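Local coordinates for protein glucokinase (Thermus thermophilus, PDB 3VOV) that probably phosphorylates glucose and related hexoses with ATP, as a hexokinase of the ROK family, at residues B[16-21]-B[285-290]; B[22-27]-B[54-59]. All coordinates share one frame; numbering follows the deposited sequence.

Contact 1 (B[16-21]-B[285-290])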
ATOM      1  N   GLY B  16      42.866   6.059  14.686  1.00 18.77           N
ATOM      2  CA  GLY B  16      43.839   6.941  14.050  1.00 19.83           C
ATOM      3  C   GLY B  16      43.783   8.302  14.648  1.00 20.35           C
ATOM      4  O   GLY B  16      42.708   8.729  15.080  1.00 19.63           O
ATOM      5  N   VAL B  17      44.949   8.959  14.712  1.00 19.91           N
ATOM      6  CA  VAL B  17      45.044  10.388  15.024  1.00 19.87           C
ATOM      7  C   VAL B  17      44.527  11.141  13.811  1.00 20.06           C
ATOM      8  O   VAL B  17      44.678  10.661  12.684  1.00 20.84           O
ATOM      9  CB  VAL B  17      46.507  10.822  15.392  1.00 19.92           C
ATOM     10  CG1 VAL B  17      46.605  12.318  15.626  1.00 20.21           C
ATOM     11  CG2 VAL B  17      46.999  10.068  16.660  1.00 20.08           C
ATOM     12  N   PHE B  18      43.849  12.253  14.042  1.00 18.62           N
ATOM     13  CA  PHE B  18      43.147  12.947  12.994  1.00 19.43           C
ATOM     14  C   PHE B  18      43.412  14.405  13.239  1.00 20.42           C
ATOM     15  O   PHE B  18      43.352  14.836  14.380  1.00 20.78           O
ATOM     16  CB  PHE B  18      41.642  12.688  13.133  1.00 17.60           C
ATOM     17  CG  PHE B  18      40.784  13.436  12.157  1.00 18.09           C
ATOM     18  CD1 PHE B  18      40.784  13.090  10.804  1.00 14.62           C
ATOM     19  CD2 PHE B  18      39.953  14.475  12.592  1.00 17.16           C
ATOM     20  CE1 PHE B  18      39.983  13.771   9.908  1.00 16.87           C
ATOM     21  CE2 PHE B  18      39.131  15.128  11.738  1.00 18.37           C
ATOM     22  CZ  PHE B  18      39.144  14.792  10.348  1.00 16.31           C
ATOM     23  N   ASP B  19      43.631  15.181  12.178  1.00 20.58           N
ATOM     24  CA  ASP B  19      43.996  16.592  12.375  1.00 21.61           C
ATOM     25  C   ASP B  19      42.920  17.596  11.985  1.00 22.13           C
ATOM     26  O   ASP B  19      43.172  18.828  11.977  1.00 23.68           O
ATOM     27  CB  ASP B  19      45.294  16.901  11.645  1.00 22.71           C
ATOM     28  CG  ASP B  19      45.139  16.854  10.128  1.00 24.09           C
ATOM     29  OD1 ASP B  19      43.991  16.771   9.606  1.00 21.45           O
ATOM     30  OD2 ASP B  19      46.182  16.907   9.452  1.00 24.11           O
ATOM     31  N   GLY B  20      41.714  17.089  11.711  1.00 21.02           N
ATOM     32  CA  GLY B  20      40.596  17.934  11.309  1.00 21.13           C
ATOM     33  C   GLY B  20      40.295  17.717   9.839  1.00 23.17           C
ATOM     34  O   GLY B  20      39.154  17.963   9.399  1.00 22.61           O
ATOM     35  N   LYS B  21      41.280  17.187   9.096  1.00 22.43           N
ATOM     36  CA  LYS B  21      41.113  16.906   7.650  1.00 23.22           C
ATOM     37  C   LYS B  21      41.621  15.534   7.270  1.00 21.51           C
ATOM     38  O   LYS B  21      41.037  14.903   6.421  1.00 23.06           O
ATOM     39  CB  LYS B  21      41.843  17.958   6.769  1.00 23.37           C
ATOM     40  CG  LYS B  21      41.148  19.353   6.680  1.00 30.99           C
ATOM     41  CD  LYS B  21      39.611  19.226   6.379  1.00 37.93           C
ATOM     42  CE  LYS B  21      38.980  20.455   5.673  1.00 41.93           C
ATOM     43  NZ  LYS B  21      37.463  20.268   5.628  1.00 44.02           N
ATOM     44  N   GLY B 285      33.575   5.532   8.779  1.00 17.60           N
ATOM     45  CA  GLY B 285      33.204   5.452  10.211  1.00 17.17           C
ATOM     46  C   GLY B 285      34.315   5.987  11.132  1.00 16.72           C
ATOM     47  O   GLY B 285      34.025   6.685  12.101  1.00 15.56           O
ATOM     48  N   LEU B 286      35.575   5.607  10.845  1.00 17.05           N
ATOM     49  CA  LEU B 286      36.742   6.099  11.584  1.00 17.05           C
ATOM     50  C   LEU B 286      36.847   7.606  11.439  1.00 16.98           C
ATOM     51  O   LEU B 286      36.996   8.317  12.444  1.00 18.01           O
ATOM     52  CB  LEU B 286      38.058   5.410  11.116  1.00 17.18           C
ATOM     53  CG  LEU B 286      39.343   5.904  11.803  1.00 18.58           C
ATOM     54  CD1 LEU B 286      39.258   5.790  13.288  1.00 17.10           C
ATOM     55  CD2 LEU B 286      40.638   5.184  11.288  1.00 18.94           C
ATOM     56  N   LEU B 287      36.790   8.100  10.203  1.00 16.73           N
ATOM     57  CA  LEU B 287      36.813   9.555   9.951  1.00 17.40           C
ATOM     58  C   LEU B 287      35.704  10.296  10.709  1.00 16.09           C
ATOM     59  O   LEU B 287      35.958  11.315  11.353  1.00 14.66           O
ATOM     60  CB  LEU B 287      36.726   9.846   8.438  1.00 16.93           C
ATOM     61  CG  LEU B 287      37.983   9.438   7.661  1.00 19.04           C
ATOM     62  CD1 LEU B 287      37.766   9.479   6.124  1.00 20.16           C
ATOM     63  CD2 LEU B 287      39.182  10.349   8.059  1.00 19.04           C
ATOM     64  N   GLY B 288      34.473   9.757  10.682  1.00 14.65           N
ATOM     65  CA  GLY B 288      33.360  10.458  11.378  1.00 14.20           C
ATOM     66  C   GLY B 288      33.495  10.367  12.895  1.00 13.92           C
ATOM     67  O   GLY B 288      33.031  11.243  13.612  1.00 13.98           O
ATOM     68  N   ALA B 289      34.067   9.281  13.400  1.00 14.91           N
ATOM     69  CA  ALA B 289      34.321   9.187  14.864  1.00 16.04           C
ATOM     70  C   ALA B 289      35.362  10.243  15.260  1.00 16.54           C
ATOM     71  O   ALA B 289      35.239  10.932  16.274  1.00 18.04           O
ATOM     72  CB  ALA B 289      34.820   7.800  15.221  1.00 16.97           C
ATOM     73  N   ALA B 290      36.376  10.387  14.440  1.00 17.33           N
ATOM     74  CA  ALA B 290      37.364  11.415  14.714  1.00 17.54           C
ATOM     75  C   ALA B 290      36.744  12.799  14.602  1.00 18.01           C
ATOM     76  O   ALA B 290      36.968  13.642  15.451  1.00 18.29           O
ATOM     77  CB  ALA B 290      38.582  11.261  13.777  1.00 16.72           C
TER

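Contact 2 (B[22-27]-B[54-59])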
ATOM      1  N   ARG B  22      42.718  15.089   7.878  1.00 20.19           N
ATOM      2  CA  ARG B  22      43.386  13.844   7.491  1.00 19.21           C
ATOM      3  C   ARG B  22      43.741  13.002   8.663  1.00 19.01           C
ATOM      4  O   ARG B  22      44.026  13.520   9.747  1.00 18.40           O
ATOM      5  CB  ARG B  22      44.715  14.109   6.717  1.00 18.31           C
ATOM      6  CG  ARG B  22      44.525  14.812   5.391  1.00 19.47           C
ATOM      7  CD  ARG B  22      45.842  14.887   4.626  1.00 22.58           C
ATOM      8  NE  ARG B  22      45.612  15.366   3.281  1.00 23.18           N
ATOM      9  CZ  ARG B  22      45.525  16.643   2.945  1.00 22.68           C
ATOM     10  NH1 ARG B  22      45.685  17.586   3.869  1.00 22.92           N
ATOM     11  NH2 ARG B  22      45.342  16.969   1.665  1.00 26.65           N
ATOM     12  N   LEU B  23      43.738  11.685   8.440  1.00 19.79           N
ATOM     13  CA  LEU B  23      44.325  10.777   9.414  1.00 21.32           C
ATOM     14  C   LEU B  23      45.847  10.976   9.441  1.00 23.24           C
ATOM     15  O   LEU B  23      46.456  11.096   8.378  1.00 23.36           O
ATOM     16  CB  LEU B  23      44.017   9.346   9.011  1.00 20.54           C
ATOM     17  CG  LEU B  23      42.527   8.916   9.159  1.00 23.21           C
ATOM     18  CD1 LEU B  23      42.268   7.493   8.574  1.00 24.94           C
ATOM     19  CD2 LEU B  23      42.116   9.033  10.629  1.00 19.97           C
ATOM     20  N   LEU B  24      46.457  10.998  10.631  1.00 24.20           N
ATOM     21  CA  LEU B  24      47.928  10.995  10.719  1.00 26.09           C
ATOM     22  C   LEU B  24      48.483   9.621  10.989  1.00 27.05           C
ATOM     23  O   LEU B  24      49.702   9.433  10.918  1.00 28.76           O
ATOM     24  CB  LEU B  24      48.468  12.011  11.746  1.00 25.43           C
ATOM     25  CG  LEU B  24      47.914  13.432  11.578  1.00 27.53           C
ATOM     26  CD1 LEU B  24      48.373  14.381  12.689  1.00 28.15           C
ATOM     27  CD2 LEU B  24      48.218  14.018  10.213  1.00 27.90           C
ATOM     28  N   SER B  25      47.596   8.667  11.304  1.00 26.47           N
ATOM     29  CA  SER B  25      47.933   7.275  11.518  1.00 26.04           C
ATOM     30  C   SER B  25      46.704   6.418  11.300  1.00 26.08           C
ATOM     31  O   SER B  25      45.581   6.925  11.274  1.00 24.70           O
ATOM     32  CB  SER B  25      48.513   7.023  12.933  1.00 26.07           C
ATOM     33  OG  SER B  25      47.628   7.446  13.978  1.00 25.84           O
ATOM     34  N   LYS B  26      46.920   5.119  11.120  1.00 26.66           N
ATOM     35  CA  LYS B  26      45.824   4.166  10.988  1.00 27.55           C
ATOM     36  C   LYS B  26      46.177   2.763  11.499  1.00 28.28           C
ATOM     37  O   LYS B  26      47.034   2.090  10.933  1.00 28.38           O
ATOM     38  CB  LYS B  26      45.304   4.070   9.549  1.00 28.17           C
ATOM     39  CG  LYS B  26      44.091   3.172   9.496  1.00 30.54           C
ATOM     40  CD  LYS B  26      43.238   3.338   8.282  1.00 35.24           C
ATOM     41  CE  LYS B  26      42.079   2.338   8.336  1.00 34.05           C
ATOM     42  NZ  LYS B  26      41.468   2.240   6.998  1.00 38.13           N
ATOM     43  N   VAL B  27      45.455   2.304  12.526  1.00 27.46           N
ATOM     44  CA  VAL B  27      45.796   1.052  13.219  1.00 26.12           C
ATOM     45  C   VAL B  27      44.577   0.212  13.145  1.00 26.51           C
ATOM     46  O   VAL B  27      43.453   0.696  13.337  1.00 26.74           O
ATOM     47  CB  VAL B  27      46.209   1.339  14.682  1.00 26.12           C
ATOM     48  CG1 VAL B  27      46.190   0.044  15.583  1.00 25.55           C
ATOM     49  CG2 VAL B  27      47.576   2.013  14.698  1.00 25.58           C
ATOM     50  N   ALA B  54      51.530   8.267  14.993  1.00 35.61           N
ATOM     51  CA  ALA B  54      51.426   9.616  14.467  1.00 36.02           C
ATOM     52  C   ALA B  54      52.463  10.543  15.097  1.00 36.78           C
ATOM     53  O   ALA B  54      52.717  11.635  14.579  1.00 36.75           O
ATOM     54  CB  ALA B  54      50.025  10.181  14.683  1.00 35.07           C
ATOM     55  N   GLY B  55      53.006  10.136  16.248  1.00 36.91           N
ATOM     56  CA  GLY B  55      53.966  10.932  16.947  1.00 37.34           C
ATOM     57  C   GLY B  55      53.281  12.083  17.616  1.00 38.49           C
ATOM     58  O   GLY B  55      53.927  13.044  18.040  1.00 39.30           O
ATOM     59  N   VAL B  56      51.960  12.001  17.728  1.00 37.83           N
ATOM     60  CA  VAL B  56      51.210  13.077  18.356  1.00 37.87           C
ATOM     61  C   VAL B  56      50.130  12.437  19.185  1.00 37.06           C
ATOM     62  O   VAL B  56      49.607  11.386  18.814  1.00 36.43           O
ATOM     63  CB  VAL B  56      50.453  13.975  17.338  1.00 38.00           C
ATOM     64  CG1 VAL B  56      50.783  15.417  17.592  1.00 39.92           C
ATOM     65  CG2 VAL B  56      50.796  13.603  15.928  1.00 40.18           C
ATOM     66  N   ARG B  57      49.773  13.134  20.244  1.00 35.87           N
ATOM     67  CA  ARG B  57      48.737  12.774  21.181  1.00 36.29           C
ATOM     68  C   ARG B  57      47.438  13.518  20.841  1.00 35.10           C
ATOM     69  O   ARG B  57      47.468  14.697  20.504  1.00 34.75           O
ATOM     70  CB  ARG B  57      49.235  13.233  22.540  1.00 36.95           C
ATOM     71  CG  ARG B  57      48.465  12.768  23.765  1.00 40.42           C
ATOM     72  CD  ARG B  57      49.147  13.291  25.070  1.00 44.25           C
ATOM     73  NE  ARG B  57      48.244  13.225  26.219  1.00 45.36           N
ATOM     74  CZ  ARG B  57      48.020  12.123  26.922  1.00 46.33           C
ATOM     75  NH1 ARG B  57      48.650  10.992  26.617  1.00 46.78           N
ATOM     76  NH2 ARG B  57      47.178  12.158  27.946  1.00 48.99           N
ATOM     77  N   GLY B  58      46.284  12.856  20.928  1.00 33.72           N
ATOM     78  CA  GLY B  58      45.044  13.576  20.677  1.00 31.23           C
ATOM     79  C   GLY B  58      44.548  14.245  21.945  1.00 30.95           C
ATOM     80  O   GLY B  58      44.816  13.761  23.061  1.00 31.38           O
ATOM     81  N   GLU B  59      43.825  15.347  21.812  1.00 29.06           N
ATOM     82  CA  GLU B  59      43.196  15.897  23.008  1.00 29.22           C
ATOM     83  C   GLU B  59      41.796  15.407  23.374  1.00 27.09           C
ATOM     84  O   GLU B  59      41.261  15.774  24.428  1.00 26.61           O
ATOM     85  CB  GLU B  59      43.285  17.416  23.093  1.00 31.19           C
ATOM     86  CG  GLU B  59      43.034  18.229  21.885  1.00 35.50           C
ATOM     87  CD  GLU B  59      43.484  19.657  22.151  1.00 42.45           C
ATOM     88  OE1 GLU B  59      44.707  19.909  22.120  1.00 45.55           O
ATOM     89  OE2 GLU B  59      42.619  20.522  22.402  1.00 45.07           O
TER

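Contact 1 (B[16-21]-B[285-290])
Asp19 OD1 is gripped by two backbone N-H groups in the turn that follows Phe18, the residue that packs on Ala290 and Leu287. The first comes from Lys21 N, 2.8 Å from Asp19 OD1, and it meets the oxygen nearly along its C-O axis. The second comes from Arg22 N. The bond to Lys21 makes an Asx turn, which closes the end of strand 12-18.

The contact itself is apolar and buried. Strand 16-18 and helix 285-290 are 9.1 Å apart at the axes and cross at -52°. Phe18 CG is anti to the backbone N (chi1 176°), and this sets the ring beside Ala290 and Leu287. Phe18 CB lies only 3.4 Å from Ala290 CB, a tight methyl contact. The same methyl also reaches Phe18 CG. Further along the ring, Phe18 CE1 meets Leu287 CD2 at 4.0 Å. The Phe18 and Leu287 side chains cross at about a right angle. On the side of the ring plane away from Ala290, Gly20 N sits 3.2 Å from that plane, nearer the ring's margin than its middle. The ring is thus held between its own turn and the helix. One turn before Ala290, Leu286 CD1 rests 3.9 Å from Gly16 N, against bare strand backbone. Leu118 of helix 107-118 touches both Phe18 and Leu287.

Helix 284-299 thus packs back on the N-terminal sheet, in a fold consistent with the actin-like ATPase clan of the ROK family. Its hold on the strand is by shape and hydrophobic burial, while the polar bonds stay within the turn.

Contact 2 (B[22-27]-B[54-59])
Ser25 and Ala54 bring the backbones closest, with Ser25 CA 5.1 Å from Ala54 CA, where the loop before strand 27-30 passes the C-terminal end of helix 36-54. Gly55 follows with positive phi (75°) and turns the chain out of the helix.

The Ala54 methyl is shared by two neighbours. Leu24 CB lies 3.8 Å from Ala54 CB. Ser25 OG lies 3.7 Å from Ala54 CB. The second approach is a van der Waals one. The hydroxyl has polar partners outside the two segments: it donates to Ala50 O in the last turn of the helix and accepts from Val17 N of strand 12-18. A chi1 of 57° sets Ser25 OG between its own backbone N and carbonyl carbon, turned toward the helix end. Leu24 CG is instead anti to the carbonyl carbon (chi1 -51°). At its end Leu24 CD1 touches Val56 CG2 at 4.1 Å, methyl to methyl, the two side chains crossing obliquely.

Val17 also touches Leu24 and Ala54, so the small apolar cluster continues onto the sheet.

The contact joins the loop to the helix end near the edge of the N-terminal sheet. Its apolar part is small and partly buried. The buried serine adds the polar tie, joining a helix carbonyl to a strand N-H.

How the contacts relate
The two contacts are centred 9 Å apart and meet through strand 12-18. Contact 2 is nested in the chain loop closed by contact 1. Val17 O probably bonds Leu24 N at 2.7 Å, which ties the two segments 16-21 and 22-27 at this point. Val17 points away from helix 285-290, and its CG2 packs 3.6 Å from Ala54 CB. Phe18 points the other way, to contact 1. The strand is therefore packed by helix 284-299 on one face and helix 36-54 on the other. Asp19 OD2 also lies 3.6 Å from Leu24 CD2. Both contacts belong to the N-terminal sheet region, away from the zinc site of His159, Cys169, Cys171 and Cys176.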